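Local coordinates for putative sugar ABC transporter, substrate-binding protein (Clostridium phytofermentans, PDB 4WZZ), which probably serves as the sugar-capturing component of an ABC transporter, binding L-rhamnose between its two lobes, at residues Ile60-Gly65 with Gly220-Gln225. Numbering follows the deposited sequence.
Sequences IVKSAG and GDDEYQ. With RAM (alpha-L-rhamnopyranose), chain B.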
loop_
_atom_site.group_PDB
_atom_site.type_symbol
_atom_site.label_atom_id
_atom_site.label_comp_id
_atom_site.label_asym_id
_atom_site.label_seq_id
_atom_site.Cartn_x
_atom_site.Cartn_y
_atom_site.Cartn_z
ATOM N N ILE A 60 3.761 -13.250 -0.212
ATOM C CA ILE A 60 4.684 -12.732 -1.198
ATOM C C ILE A 60 4.461 -11.241 -1.263
ATOM O O ILE A 60 3.428 -10.783 -1.750
ATOM C CB ILE A 60 4.439 -13.357 -2.578
ATOM C CG1 ILE A 60 4.640 -14.870 -2.495
ATOM C CG2 ILE A 60 5.412 -12.766 -3.574
ATOM C CD1 ILE A 60 4.196 -15.632 -3.756
ATOM N N VAL A 61 5.378 -10.479 -0.687
ATOM C CA VAL A 61 5.213 -9.036 -0.675
ATOM C C VAL A 61 5.675 -8.465 -2.025
ATOM O O VAL A 61 6.097 -9.207 -2.888
ATOM C CB VAL A 61 5.985 -8.391 0.499
ATOM C CG1 VAL A 61 5.456 -8.894 1.815
ATOM C CG2 VAL A 61 7.467 -8.676 0.401
ATOM N N LYS A 62 5.590 -7.153 -2.214
ATOM C CA LYS A 62 5.991 -6.576 -3.492
ATOM C C LYS A 62 7.490 -6.751 -3.738
ATOM O O LYS A 62 7.921 -7.071 -4.834
ATOM C CB LYS A 62 5.702 -5.078 -3.525
ATOM C CG LYS A 62 4.297 -4.635 -3.800
ATOM C CD LYS A 62 4.333 -3.117 -4.134
ATOM C CE LYS A 62 2.987 -2.587 -4.488
ATOM N NZ LYS A 62 3.055 -1.120 -4.721
ATOM N N SER A 63 8.302 -6.492 -2.719
ATOM C CA SER A 63 9.739 -6.433 -2.930
ATOM C C SER A 63 10.559 -6.391 -1.655
ATOM O O SER A 63 10.075 -6.001 -0.592
ATOM C CB SER A 63 10.104 -5.207 -3.773
ATOM O OG SER A 63 9.738 -3.995 -3.106
ATOM N N ALA A 64 11.819 -6.780 -1.806
ATOM C CA ALA A 64 12.840 -6.624 -0.765
ATOM C C ALA A 64 13.198 -5.154 -0.570
ATOM O O ALA A 64 12.960 -4.334 -1.443
ATOM C CB ALA A 64 14.086 -7.387 -1.158
ATOM N N GLY A 65 13.795 -4.858 0.579
ATOM C CA GLY A 65 14.429 -3.575 0.787
ATOM C C GLY A 65 13.419 -2.498 1.116
ATOM O O GLY A 65 13.704 -1.319 0.936
ATOM N N GLY A 220 9.330 5.838 -9.260
ATOM C CA GLY A 220 10.515 5.551 -8.477
ATOM C C GLY A 220 10.695 4.089 -8.127
ATOM O O GLY A 220 11.657 3.738 -7.470
ATOM N N ASP A 221 9.757 3.245 -8.562
ATOM C CA ASP A 221 9.891 1.772 -8.515
ATOM C C ASP A 221 10.012 1.174 -7.122
ATOM O O ASP A 221 10.461 0.031 -6.961
ATOM C CB ASP A 221 11.067 1.329 -9.377
ATOM C CG ASP A 221 10.836 1.614 -10.847
ATOM O OD1 ASP A 221 9.710 1.992 -11.206
ATOM O OD2 ASP A 221 11.780 1.504 -11.636
ATOM N N ASP A 222 9.606 1.928 -6.102
ATOM C CA ASP A 222 9.782 1.478 -4.729
ATOM C C ASP A 222 11.257 1.213 -4.376
ATOM O O ASP A 222 11.599 0.395 -3.500
ATOM C CB ASP A 222 8.887 0.258 -4.431
ATOM C CG ASP A 222 7.560 0.649 -3.831
ATOM O OD1 ASP A 222 7.443 1.775 -3.242
ATOM O OD2 ASP A 222 6.627 -0.199 -3.901
ATOM N N GLU A 223 12.134 1.975 -5.023
ATOM C CA GLU A 223 13.567 1.897 -4.780
ATOM C C GLU A 223 14.032 3.264 -4.327
ATOM O O GLU A 223 13.643 4.281 -4.902
ATOM C CB GLU A 223 14.293 1.510 -6.064
ATOM C CG GLU A 223 13.906 0.159 -6.590
ATOM C CD GLU A 223 14.683 -0.288 -7.831
ATOM O OE1 GLU A 223 15.684 0.373 -8.224
ATOM O OE2 GLU A 223 14.271 -1.324 -8.413
ATOM N N TYR A 224 14.876 3.276 -3.297
ATOM C CA TYR A 224 15.392 4.522 -2.740
ATOM C C TYR A 224 16.114 5.366 -3.789
ATOM O O TYR A 224 15.766 6.534 -4.000
ATOM C CB TYR A 224 16.306 4.185 -1.577
ATOM C CG TYR A 224 16.959 5.372 -0.904
ATOM C CD1 TYR A 224 16.236 6.169 -0.021
ATOM C CD2 TYR A 224 18.308 5.669 -1.112
ATOM C CE1 TYR A 224 16.825 7.253 0.614
ATOM C CE2 TYR A 224 18.905 6.755 -0.477
ATOM C CZ TYR A 224 18.142 7.539 0.384
ATOM O OH TYR A 224 18.678 8.619 1.045
ATOM N N GLN A 225 17.114 4.792 -4.451
ATOM C CA GLN A 225 17.947 5.589 -5.351
ATOM C C GLN A 225 17.130 6.090 -6.544
ATOM O O GLN A 225 17.178 7.278 -6.894
ATOM C CB GLN A 225 19.185 4.820 -5.810
ATOM C CG GLN A 225 20.193 5.690 -6.565
ATOM C CD GLN A 225 20.714 6.862 -5.740
ATOM O OE1 GLN A 225 21.252 6.687 -4.635
ATOM N NE2 GLN A 225 20.565 8.074 -6.280
HETATM C C1 RAM B . 5.089 1.095 -0.524
HETATM C C2 RAM B . 4.482 -0.053 -1.322
HETATM C C3 RAM B . 3.110 -0.471 -0.791
HETATM C C4 RAM B . 2.213 0.742 -0.570
HETATM C C5 RAM B . 2.935 1.793 0.270
HETATM C C6 RAM B . 2.108 3.059 0.422
HETATM O O1 RAM B . 5.472 0.621 0.720
HETATM O O2 RAM B . 4.400 0.400 -2.638
HETATM O O3 RAM B . 2.565 -1.396 -1.729
HETATM O O4 RAM B . 1.016 0.339 0.071
HETATM O O5 RAM B . 4.161 2.145 -0.314
HETATM O O HOH W 1 5.461 -0.729 -6.439
HETATM O O HOH W 2 7.626 -2.407 -2.444
HETATM O O HOH W 3 11.501 -2.161 -2.423
HETATM O O HOH W 4 13.894 -0.762 -1.937
#
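Lys62 and Asp222 meet over one hydroxyl of the bound rhamnose, a worked example of how the two lobes of a binding protein can share a single sugar hydroxyl. Their side chains cross at about a right angle, and the direct charge pairing is long, 3.8 Å from Lys62 NZ to Asp222 OD2. The sugar supplies the tighter link: Lys62 NZ donates to RAM O2 (2.9 Å), and that hydroxyl in turn donates to Asp222 OD2 (2.6 Å). A weaker bond runs from Lys62 NZ to RAM O3. With CG anti to the carbonyl carbon (chi1 -80°) and the chain extended beyond it, the lysine carries its ammonium to the sugar, where Asn192 OD1 accepts another of its bonds. Thr248 OG1 holds the second carboxylate oxygen, OD1, so both ends of the Asp222 group are engaged.

Water completes the junction. One molecule accepts from Lys62 NZ and donates to Asp222 OD2 (2.8 Å); another links that same oxygen to Ser63 OG. Two more lie within hydrogen-bonding distance of the Asp222 carbonyl oxygen, one also near Ser63 OG and Ala64 O, the other near Gly65 O, though each has more acceptors around it than protons to give.

In the periplasmic binding protein fold, the loop between strand 56-60 and helix 67-82 thus faces, across the interlobe cleft, the turn joining strand 212-219 to helix 224-237, each at the C-terminal end of a strand in its own lobe's sheet.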